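Local coordinates for membrane lipoprotein TpN32 (Treponema pallidum, PDB 1XS5) that binds L-methionine as a periplasmic binding protein of the NlpA lipoprotein family, probably serving methionine uptake, at residues 2-7 against 29-34; 112-117 against 134-139; 126-131 against 139-144. All coordinates share one frame; numbering follows the deposited sequence.

Interaction 1 of 3, residues 2-7 against 29-34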
loop_
_atom_site.group_PDB
_atom_site.type_symbol
_atom_site.label_atom_id
_atom_site.label_comp_id
_atom_site.label_asym_id
_atom_site.label_seq_id
_atom_site.Cartn_x
_atom_site.Cartn_y
_atom_site.Cartn_z
ATOM N N ASP A 2 -9.518 25.983 17.028
ATOM C CA ASP A 2 -8.467 24.946 16.972
ATOM C C ASP A 2 -7.608 25.071 15.702
ATOM O O ASP A 2 -8.128 25.329 14.614
ATOM C CB ASP A 2 -9.069 23.534 17.020
ATOM C CG ASP A 2 -9.899 23.278 18.275
ATOM O OD1 ASP A 2 -9.596 23.863 19.344
ATOM O OD2 ASP A 2 -10.853 22.467 18.184
ATOM N N GLU A 3 -6.295 24.927 15.833
ATOM C CA GLU A 3 -5.443 25.021 14.651
ATOM C C GLU A 3 -5.754 23.807 13.803
ATOM O O GLU A 3 -6.120 22.750 14.334
ATOM C CB GLU A 3 -3.970 24.954 15.007
ATOM C CG GLU A 3 -3.660 25.113 16.461
ATOM C CD GLU A 3 -2.747 24.004 16.951
ATOM O OE1 GLU A 3 -1.703 23.759 16.295
ATOM O OE2 GLU A 3 -3.075 23.378 17.989
ATOM N N THR A 4 -5.584 23.944 12.497
ATOM C CA THR A 4 -5.861 22.830 11.582
ATOM C C THR A 4 -4.584 22.304 10.921
ATOM O O THR A 4 -3.706 23.081 10.603
ATOM C CB THR A 4 -6.831 23.291 10.429
ATOM O OG1 THR A 4 -8.077 23.735 10.998
ATOM C CG2 THR A 4 -7.106 22.144 9.464
ATOM N N VAL A 5 -4.480 20.975 10.746
ATOM C CA VAL A 5 -3.354 20.382 10.011
ATOM C C VAL A 5 -3.970 19.434 8.969
ATOM O O VAL A 5 -4.901 18.699 9.272
ATOM C CB VAL A 5 -2.385 19.620 10.936
ATOM C CG1 VAL A 5 -1.809 20.601 11.959
ATOM C CG2 VAL A 5 -3.084 18.493 11.639
ATOM N N GLY A 6 -3.468 19.478 7.742
ATOM C CA GLY A 6 -4.013 18.622 6.698
ATOM C C GLY A 6 -3.246 17.322 6.581
ATOM O O GLY A 6 -2.032 17.320 6.721
ATOM N N VAL A 7 -3.957 16.210 6.364
ATOM C CA VAL A 7 -3.310 14.917 6.168
ATOM C C VAL A 7 -3.915 14.377 4.874
ATOM O O VAL A 7 -5.132 14.239 4.779
ATOM C CB VAL A 7 -3.584 13.935 7.341
ATOM C CG1 VAL A 7 -5.076 13.934 7.676
ATOM C CG2 VAL A 7 -3.104 12.483 6.957
ATOM N N HIS A 29 -7.289 19.642 21.027
ATOM C CA HIS A 29 -7.608 20.837 20.271
ATOM C C HIS A 29 -6.857 20.914 18.954
ATOM O O HIS A 29 -6.365 21.968 18.576
ATOM C CB HIS A 29 -7.319 22.083 21.110
ATOM C CG HIS A 29 -8.270 22.262 22.251
ATOM N ND1 HIS A 29 -9.605 22.547 22.067
ATOM C CD2 HIS A 29 -8.093 22.134 23.589
ATOM C CE1 HIS A 29 -10.212 22.582 23.242
ATOM N NE2 HIS A 29 -9.316 22.332 24.180
ATOM N N ILE A 30 -6.764 19.782 18.264
ATOM C CA ILE A 30 -6.101 19.758 16.958
ATOM C C ILE A 30 -7.206 19.345 16.018
ATOM O O ILE A 30 -7.928 18.358 16.264
ATOM C CB ILE A 30 -4.948 18.713 16.889
ATOM C CG1 ILE A 30 -3.777 19.155 17.768
ATOM C CG2 ILE A 30 -4.428 18.590 15.429
ATOM C CD1 ILE A 30 -2.796 18.031 18.099
ATOM N N GLU A 31 -7.391 20.128 14.966
ATOM C CA GLU A 31 -8.410 19.798 14.008
ATOM C C GLU A 31 -7.709 19.184 12.815
ATOM O O GLU A 31 -6.994 19.856 12.086
ATOM C CB GLU A 31 -9.189 21.020 13.555
ATOM C CG GLU A 31 -10.256 20.605 12.570
ATOM C CD GLU A 31 -11.018 21.788 12.043
ATOM O OE1 GLU A 31 -10.350 22.760 11.613
ATOM O OE2 GLU A 31 -12.272 21.739 12.059
ATOM N N LEU A 32 -7.916 17.889 12.649
ATOM C CA LEU A 32 -7.285 17.138 11.588
ATOM C C LEU A 32 -8.197 17.258 10.372
ATOM O O LEU A 32 -9.370 16.865 10.429
ATOM C CB LEU A 32 -7.145 15.663 12.029
ATOM C CG LEU A 32 -6.307 14.733 11.133
ATOM C CD1 LEU A 32 -4.938 15.342 10.899
ATOM C CD2 LEU A 32 -6.178 13.341 11.784
ATOM N N ARG A 33 -7.674 17.861 9.304
ATOM C CA ARG A 33 -8.430 18.004 8.063
ATOM C C ARG A 33 -7.964 16.852 7.149
ATOM O O ARG A 33 -6.774 16.767 6.821
ATOM C CB ARG A 33 -8.099 19.368 7.441
ATOM C CG ARG A 33 -8.793 19.647 6.116
ATOM C CD ARG A 33 -8.562 21.138 5.774
ATOM N NE ARG A 33 -7.156 21.414 5.466
ATOM C CZ ARG A 33 -6.594 21.213 4.290
ATOM N NH1 ARG A 33 -7.310 20.734 3.281
ATOM N NH2 ARG A 33 -5.301 21.490 4.117
ATOM N N ILE A 34 -8.883 15.975 6.748
ATOM C CA ILE A 34 -8.550 14.832 5.903
ATOM C C ILE A 34 -8.768 15.268 4.471
ATOM O O ILE A 34 -9.886 15.606 4.060
ATOM C CB ILE A 34 -9.427 13.600 6.260
ATOM C CG1 ILE A 34 -9.187 13.217 7.751
ATOM C CG2 ILE A 34 -9.052 12.413 5.381
ATOM C CD1 ILE A 34 -10.043 12.015 8.235
HETATM O O HOH W 1 -5.530 24.640 18.811
#
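T4 and E31 lie side by side on one face of two neighbouring parallel strands, pointing the same way, and T4 OG1 donates a short hydrogen bond to E31 OE1 (2.5 Å), using the anti lone pair of the carboxylate. CG of E31 is anti to the backbone N (chi1 -179°) and the chain is extended beyond it, alongside T4. On the same face the side chains of T4 and R33 cross at about a right angle, T4 CG2 lying 3.6 Å from R33 CB. The other face is mostly apolar from V5 to I34, with E3 at its start salt-bridged to R211. L32 CD1 sits between two valines, 3.5 Å from V7 CG1 and 3.7 Å from V5 CG2, and V5 CG2 also meets I30 CG2. R211 and V215 of helix 210-219 cover part of this face, as does L18 of helix 14-26. Between the two faces runs regular parallel pairing: E31 N to E3 O, V5 N to E31 O, R33 N to V5 O and V7 N to R33 O. Where the strands begin, the H29 ring, its plane turned 53° from the D2 carboxylate, gives a bent hydrogen bond from ND1 to D2 OD1 (3.0 Å), while D2 OD2 makes a salt bridge to K26. H29 itself closes helix 14-26 in a Schellman motif, within a beta-alpha-beta unit. The chemistry is thus divided: a largely apolar face partly covered by helices, and a polar face where a threonine hydroxyl is paired with one glutamate oxygen.

Interaction 2 of 3, residues 112-117 against 134-139. With MET (methionine), chain B.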
loop_
_atom_site.group_PDB
_atom_site.type_symbol
_atom_site.label_atom_id
_atom_site.label_comp_id
_atom_site.label_asym_id
_atom_site.label_seq_id
_atom_site.Cartn_x
_atom_site.Cartn_y
_atom_site.Cartn_z
ATOM N N ASN A 112 5.928 -1.300 -6.049
ATOM C CA ASN A 112 4.901 -2.333 -5.894
ATOM C C ASN A 112 4.972 -3.357 -6.990
ATOM O O ASN A 112 4.486 -4.480 -6.817
ATOM C CB ASN A 112 3.508 -1.697 -5.795
ATOM C CG ASN A 112 3.358 -0.979 -4.483
ATOM O OD1 ASN A 112 3.344 -1.639 -3.439
ATOM N ND2 ASN A 112 3.327 0.374 -4.505
ATOM N N GLU A 113 5.572 -2.986 -8.126
ATOM C CA GLU A 113 5.748 -3.948 -9.210
ATOM C C GLU A 113 6.768 -4.978 -8.732
ATOM O O GLU A 113 6.563 -6.177 -8.926
ATOM C CB GLU A 113 6.317 -3.293 -10.472
ATOM C CG GLU A 113 6.364 -4.250 -11.646
ATOM C CD GLU A 113 6.638 -3.541 -12.977
ATOM O OE1 GLU A 113 6.266 -2.351 -13.134
ATOM O OE2 GLU A 113 7.220 -4.189 -13.861
ATOM N N ALA A 114 7.881 -4.500 -8.155
ATOM C CA ALA A 114 8.916 -5.421 -7.642
ATOM C C ALA A 114 8.330 -6.326 -6.578
ATOM O O ALA A 114 8.607 -7.490 -6.540
ATOM C CB ALA A 114 10.082 -4.622 -7.016
ATOM N N ARG A 115 7.551 -5.740 -5.673
ATOM C CA ARG A 115 6.905 -6.476 -4.585
ATOM C C ARG A 115 6.017 -7.593 -5.130
ATOM O O ARG A 115 6.023 -8.724 -4.612
ATOM C CB ARG A 115 6.079 -5.464 -3.778
ATOM C CG ARG A 115 5.399 -6.011 -2.554
ATOM C CD ARG A 115 4.557 -4.885 -1.969
ATOM N NE ARG A 115 3.804 -5.326 -0.803
ATOM C CZ ARG A 115 2.837 -4.591 -0.286
ATOM N NH1 ARG A 115 2.560 -3.447 -0.886
ATOM N NH2 ARG A 115 2.193 -4.960 0.820
ATOM N N ALA A 116 5.241 -7.267 -6.170
ATOM C CA ALA A 116 4.346 -8.235 -6.789
ATOM C C ALA A 116 5.151 -9.338 -7.520
ATOM O O ALA A 116 4.791 -10.507 -7.484
ATOM C CB ALA A 116 3.408 -7.526 -7.776
ATOM N N LEU A 117 6.246 -8.938 -8.173
ATOM C CA LEU A 117 7.104 -9.904 -8.881
ATOM C C LEU A 117 7.736 -10.892 -7.864
ATOM O O LEU A 117 7.835 -12.094 -8.153
ATOM C CB LEU A 117 8.178 -9.135 -9.677
ATOM C CG LEU A 117 7.609 -8.380 -10.911
ATOM C CD1 LEU A 117 8.728 -7.486 -11.556
ATOM C CD2 LEU A 117 7.094 -9.360 -11.931
ATOM N N LEU A 134 15.175 -3.094 -4.903
ATOM C CA LEU A 134 13.860 -2.739 -4.410
ATOM C C LEU A 134 12.885 -2.234 -5.482
ATOM O O LEU A 134 11.675 -2.295 -5.290
ATOM C CB LEU A 134 14.068 -1.703 -3.281
ATOM C CG LEU A 134 13.009 -1.468 -2.202
ATOM C CD1 LEU A 134 12.742 -2.758 -1.431
ATOM C CD2 LEU A 134 13.508 -0.373 -1.246
ATOM N N PHE A 135 13.400 -1.724 -6.602
ATOM C CA PHE A 135 12.539 -1.190 -7.677
ATOM C C PHE A 135 12.527 -2.007 -8.977
ATOM O O PHE A 135 12.279 -1.477 -10.075
ATOM C CB PHE A 135 12.910 0.271 -7.963
ATOM C CG PHE A 135 12.978 1.113 -6.732
ATOM C CD1 PHE A 135 11.989 1.013 -5.748
ATOM C CD2 PHE A 135 14.079 1.926 -6.489
ATOM C CE1 PHE A 135 12.098 1.681 -4.551
ATOM C CE2 PHE A 135 14.192 2.619 -5.262
ATOM C CZ PHE A 135 13.192 2.484 -4.294
ATOM N N ALA A 136 12.773 -3.306 -8.834
ATOM C CA ALA A 136 12.806 -4.251 -9.941
ATOM C C ALA A 136 11.512 -4.232 -10.770
ATOM O O ALA A 136 10.411 -4.002 -10.221
ATOM C CB ALA A 136 13.051 -5.667 -9.378
ATOM N N THR A 137 11.638 -4.457 -12.084
ATOM C CA THR A 137 10.450 -4.515 -12.945
ATOM C C THR A 137 10.434 -5.786 -13.770
ATOM O O THR A 137 11.296 -6.636 -13.638
ATOM C CB THR A 137 10.371 -3.323 -13.931
ATOM O OG1 THR A 137 11.551 -3.315 -14.746
ATOM C CG2 THR A 137 10.220 -1.992 -13.176
ATOM N N VAL A 138 9.466 -5.896 -14.666
ATOM C CA VAL A 138 9.360 -7.073 -15.487
ATOM C C VAL A 138 10.634 -7.340 -16.303
ATOM O O VAL A 138 10.884 -8.493 -16.654
ATOM C CB VAL A 138 8.158 -6.968 -16.461
ATOM C CG1 VAL A 138 6.853 -6.938 -15.668
ATOM C CG2 VAL A 138 8.312 -5.687 -17.330
ATOM N N GLU A 139 11.416 -6.297 -16.602
ATOM C CA GLU A 139 12.660 -6.442 -17.383
ATOM C C GLU A 139 13.712 -7.230 -16.592
ATOM O O GLU A 139 14.678 -7.763 -17.159
ATOM C CB GLU A 139 13.238 -5.066 -17.734
ATOM C CG GLU A 139 14.133 -4.502 -16.644
ATOM C CD GLU A 139 14.405 -3.003 -16.777
ATOM O OE1 GLU A 139 15.022 -2.576 -17.791
ATOM O OE2 GLU A 139 14.002 -2.246 -15.851
HETATM N N MET B . -1.772 0.541 0.822
HETATM C CA MET B . -0.745 0.145 -0.210
HETATM C C MET B . -0.070 -1.214 0.082
HETATM O O MET B . 0.044 -2.049 -0.848
HETATM C CB MET B . 0.356 1.222 -0.309
HETATM C CG MET B . 1.239 1.019 -1.523
HETATM S SD MET B . 2.580 2.221 -1.681
HETATM C CE MET B . 1.614 3.625 -2.380
HETATM O OXT MET B . 0.342 -1.423 1.245
#
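E113 and V138 are joined by the hydrogen bond that links helix 110-122 to the loop before strand 141-143: V138 N donates to E113 OE2 (2.9 Å), arriving on the anti side of the carboxylate, 23° out of its plane. One residue earlier, N112 turns away from this loop toward the bound methionine, with its ND2 3.5 Å from the ligand SD. Its OD1 accepts from R115 NH1, in the plane of the guanidinium, and also from H59. The side chain of E113 is extended, CG anti to the backbone N (chi1 -174°), and crosses T137 obliquely. OE2 of E113 also lies 3.3 Å from T137 CB and 3.3 Å from V138 CG1. E152 brings a second carboxylate close to this oxygen, which may raise the proton affinity of the pair. At A114 the two backbones come closest, its CA 4.7 Å from A136 CA; its CB touches the carbonyl oxygens of L134 and A136 and lies 3.9 Å from A136 CB. R115 points its extended chain to the pocket, where NH1 donates to the methionine O (2.9 Å) and NH2 forms a salt bridge with E190. N112, bonded to the same NH1, is therefore a ligand contact and a brace for the arginine at once. L117 ends the contact, pressing CD1 on T137 C (3.3 Å). The helix is thus two-sided, with methionine at N112 and R115 and the loop at E113, A114 and L117. I106 of strand 103-107 packs on E113 and L117, while L134 and F135 carry the loop across to helix 60-70.

Interaction 3 of 3, residues 126-131 against 139-144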
loop_
_atom_site.group_PDB
_atom_site.type_symbol
_atom_site.label_atom_id
_atom_site.label_comp_id
_atom_site.label_asym_id
_atom_site.label_seq_id
_atom_site.Cartn_x
_atom_site.Cartn_y
_atom_site.Cartn_z
ATOM N N ILE A 126 8.043 -17.462 -11.498
ATOM C CA ILE A 126 9.162 -16.847 -12.170
ATOM C C ILE A 126 10.359 -16.757 -11.255
ATOM O O ILE A 126 10.250 -17.015 -10.067
ATOM C CB ILE A 126 8.820 -15.347 -12.568
ATOM C CG1 ILE A 126 8.496 -14.529 -11.294
ATOM C CG2 ILE A 126 7.643 -15.291 -13.504
ATOM C CD1 ILE A 126 8.266 -13.018 -11.500
ATOM N N ARG A 127 11.493 -16.373 -11.840
ATOM C CA ARG A 127 12.725 -16.136 -11.110
ATOM C C ARG A 127 13.259 -14.776 -11.513
ATOM O O ARG A 127 13.407 -14.475 -12.703
ATOM C CB ARG A 127 13.799 -17.176 -11.414
ATOM C CG ARG A 127 15.079 -16.881 -10.638
ATOM C CD ARG A 127 16.238 -17.720 -11.167
ATOM N NE ARG A 127 17.406 -17.540 -10.320
ATOM C CZ ARG A 127 18.059 -18.551 -9.764
ATOM N NH1 ARG A 127 17.648 -19.799 -9.992
ATOM N NH2 ARG A 127 19.094 -18.317 -8.963
ATOM N N MET A 128 13.543 -13.956 -10.518
ATOM C CA MET A 128 14.076 -12.619 -10.736
ATOM C C MET A 128 15.624 -12.635 -10.780
ATOM O O MET A 128 16.252 -13.432 -10.077
ATOM C CB MET A 128 13.650 -11.720 -9.589
ATOM C CG MET A 128 12.140 -11.570 -9.462
ATOM S SD MET A 128 11.460 -10.800 -10.939
ATOM C CE MET A 128 12.198 -9.158 -10.882
ATOM N N ARG A 129 16.204 -11.762 -11.608
ATOM C CA ARG A 129 17.654 -11.598 -11.732
ATOM C C ARG A 129 18.196 -11.209 -10.333
ATOM O O ARG A 129 17.518 -10.524 -9.550
ATOM C CB ARG A 129 17.937 -10.485 -12.757
ATOM C CG ARG A 129 19.266 -9.746 -12.591
ATOM C CD ARG A 129 19.423 -8.625 -13.628
ATOM N NE ARG A 129 18.787 -7.349 -13.258
ATOM C CZ ARG A 129 19.410 -6.341 -12.636
ATOM N NH1 ARG A 129 20.701 -6.452 -12.302
ATOM N NH2 ARG A 129 18.760 -5.199 -12.374
ATOM N N ALA A 130 19.433 -11.599 -10.044
ATOM C CA ALA A 130 20.066 -11.364 -8.735
ATOM C C ALA A 130 20.285 -9.942 -8.218
ATOM O O ALA A 130 20.035 -9.648 -7.048
ATOM C CB ALA A 130 21.390 -12.126 -8.679
ATOM N N GLY A 131 20.771 -9.037 -9.043
ATOM C CA GLY A 131 20.956 -7.712 -8.482
ATOM C C GLY A 131 19.788 -6.782 -8.732
ATOM O O GLY A 131 20.012 -5.582 -8.839
ATOM N N GLU A 139 11.416 -6.297 -16.602
ATOM C CA GLU A 139 12.660 -6.442 -17.383
ATOM C C GLU A 139 13.712 -7.230 -16.592
ATOM O O GLU A 139 14.678 -7.763 -17.159
ATOM C CB GLU A 139 13.238 -5.066 -17.734
ATOM C CG GLU A 139 14.133 -4.502 -16.644
ATOM C CD GLU A 139 14.405 -3.003 -16.777
ATOM O OE1 GLU A 139 15.022 -2.576 -17.791
ATOM O OE2 GLU A 139 14.002 -2.246 -15.851
ATOM N N ASP A 140 13.527 -7.290 -15.276
ATOM C CA ASP A 140 14.432 -8.018 -14.388
ATOM C C ASP A 140 14.065 -9.498 -14.214
ATOM O O ASP A 140 14.684 -10.204 -13.428
ATOM C CB ASP A 140 14.467 -7.344 -13.007
ATOM C CG ASP A 140 15.087 -5.952 -13.048
ATOM O OD1 ASP A 140 16.203 -5.840 -13.598
ATOM O OD2 ASP A 140 14.479 -4.970 -12.544
ATOM N N VAL A 141 13.044 -9.972 -14.917
ATOM C CA VAL A 141 12.649 -11.365 -14.772
ATOM C C VAL A 141 13.648 -12.245 -15.497
ATOM O O VAL A 141 13.762 -12.164 -16.705
ATOM C CB VAL A 141 11.245 -11.628 -15.376
ATOM C CG1 VAL A 141 10.942 -13.118 -15.359
ATOM C CG2 VAL A 141 10.197 -10.892 -14.550
ATOM N N GLN A 142 14.356 -13.107 -14.776
ATOM C CA GLN A 142 15.341 -13.953 -15.448
ATOM C C GLN A 142 14.809 -15.264 -16.020
ATOM O O GLN A 142 15.371 -15.814 -16.986
ATOM C CB GLN A 142 16.499 -14.230 -14.503
ATOM C CG GLN A 142 17.499 -15.200 -15.078
ATOM C CD GLN A 142 18.537 -15.588 -14.076
ATOM O OE1 GLN A 142 18.703 -16.772 -13.763
ATOM N NE2 GLN A 142 19.243 -14.597 -13.549
ATOM N N GLN A 143 13.735 -15.783 -15.454
ATOM C CA GLN A 143 13.180 -17.038 -15.946
ATOM C C GLN A 143 11.669 -17.079 -15.744
ATOM O O GLN A 143 11.167 -16.624 -14.699
ATOM C CB GLN A 143 13.813 -18.182 -15.173
ATOM C CG GLN A 143 13.492 -19.545 -15.680
ATOM C CD GLN A 143 14.124 -20.594 -14.786
ATOM O OE1 GLN A 143 15.147 -20.330 -14.125
ATOM N NE2 GLN A 143 13.532 -21.790 -14.762
ATOM N N ASN A 144 10.956 -17.640 -16.717
ATOM C CA ASN A 144 9.497 -17.714 -16.637
ATOM C C ASN A 144 9.059 -19.174 -16.580
ATOM O O ASN A 144 8.733 -19.776 -17.581
ATOM C CB ASN A 144 8.888 -17.032 -17.856
ATOM C CG ASN A 144 7.498 -16.507 -17.592
ATOM O OD1 ASN A 144 6.631 -17.241 -17.149
ATOM N ND2 ASN A 144 7.284 -15.220 -17.867
HETATM O O HOH W 2 20.250 -14.519 -10.999
#
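R129 grips D140 side-on: NE (3.0 Å) and NH2 (2.9 Å) both donate to D140 OD1, with the oxygen lying in the guanidinium plane. The two nitrogens approach from the same face of the carboxylate, whose plane is turned 44° from the guanidinium. A bend at chi3 (84°) sets NE in position for this salt bridge. Beside it the backbones are locked by R129 N to D140 O (2.8 Å), and D140 OD2 accepts from T137 N, which fixes the carboxylate from its other oxygen. The next layer is a classic beta bulge: R127 O accepts from both Q142 N (2.7 Å) and Q143 N (3.1 Å), and R127 N returns a bond to Q143 O. On the outer face R127 and Q142 run side by side in the same direction, guanidinium and amide nearly parallel, with Q142 OE1 3.7 Å from R127 CD. On the inner side M128 SD meets V141 CG2 (3.8 Å), and its bent chain brings CE over D140 CB. L117 of helix 110-122 packs on I126 and M128, while E121 accepts a hydrogen bond from M128 N. This two-stranded antiparallel sheet therefore joins an apolar side against the helix to a polar outer side, and the R129 guanidinium probably offsets the charge of the buried D140, whose two oxygens have separate partners.

How the interactions relate
Along the chain interaction 1 closes before the other two open, and it lies across the chain's centre from them, its centre about 36 Å from that of interaction 2 and 46 Å from that of interaction 3. It belongs to the six-stranded mixed sheet, at the edge strand 30-36. Interactions 2 and 3 interlock: their segments alternate in sequence, share E139, have centres about 10 Å apart and touch where L117 and A136 pack on M128. Helix 110-122 thus connects the bulged two-stranded sheet to the methionine site, which it contacts directly, whereas interaction 1 stays remote from the ligand, consistent with a two-lobed periplasmic binding protein fold.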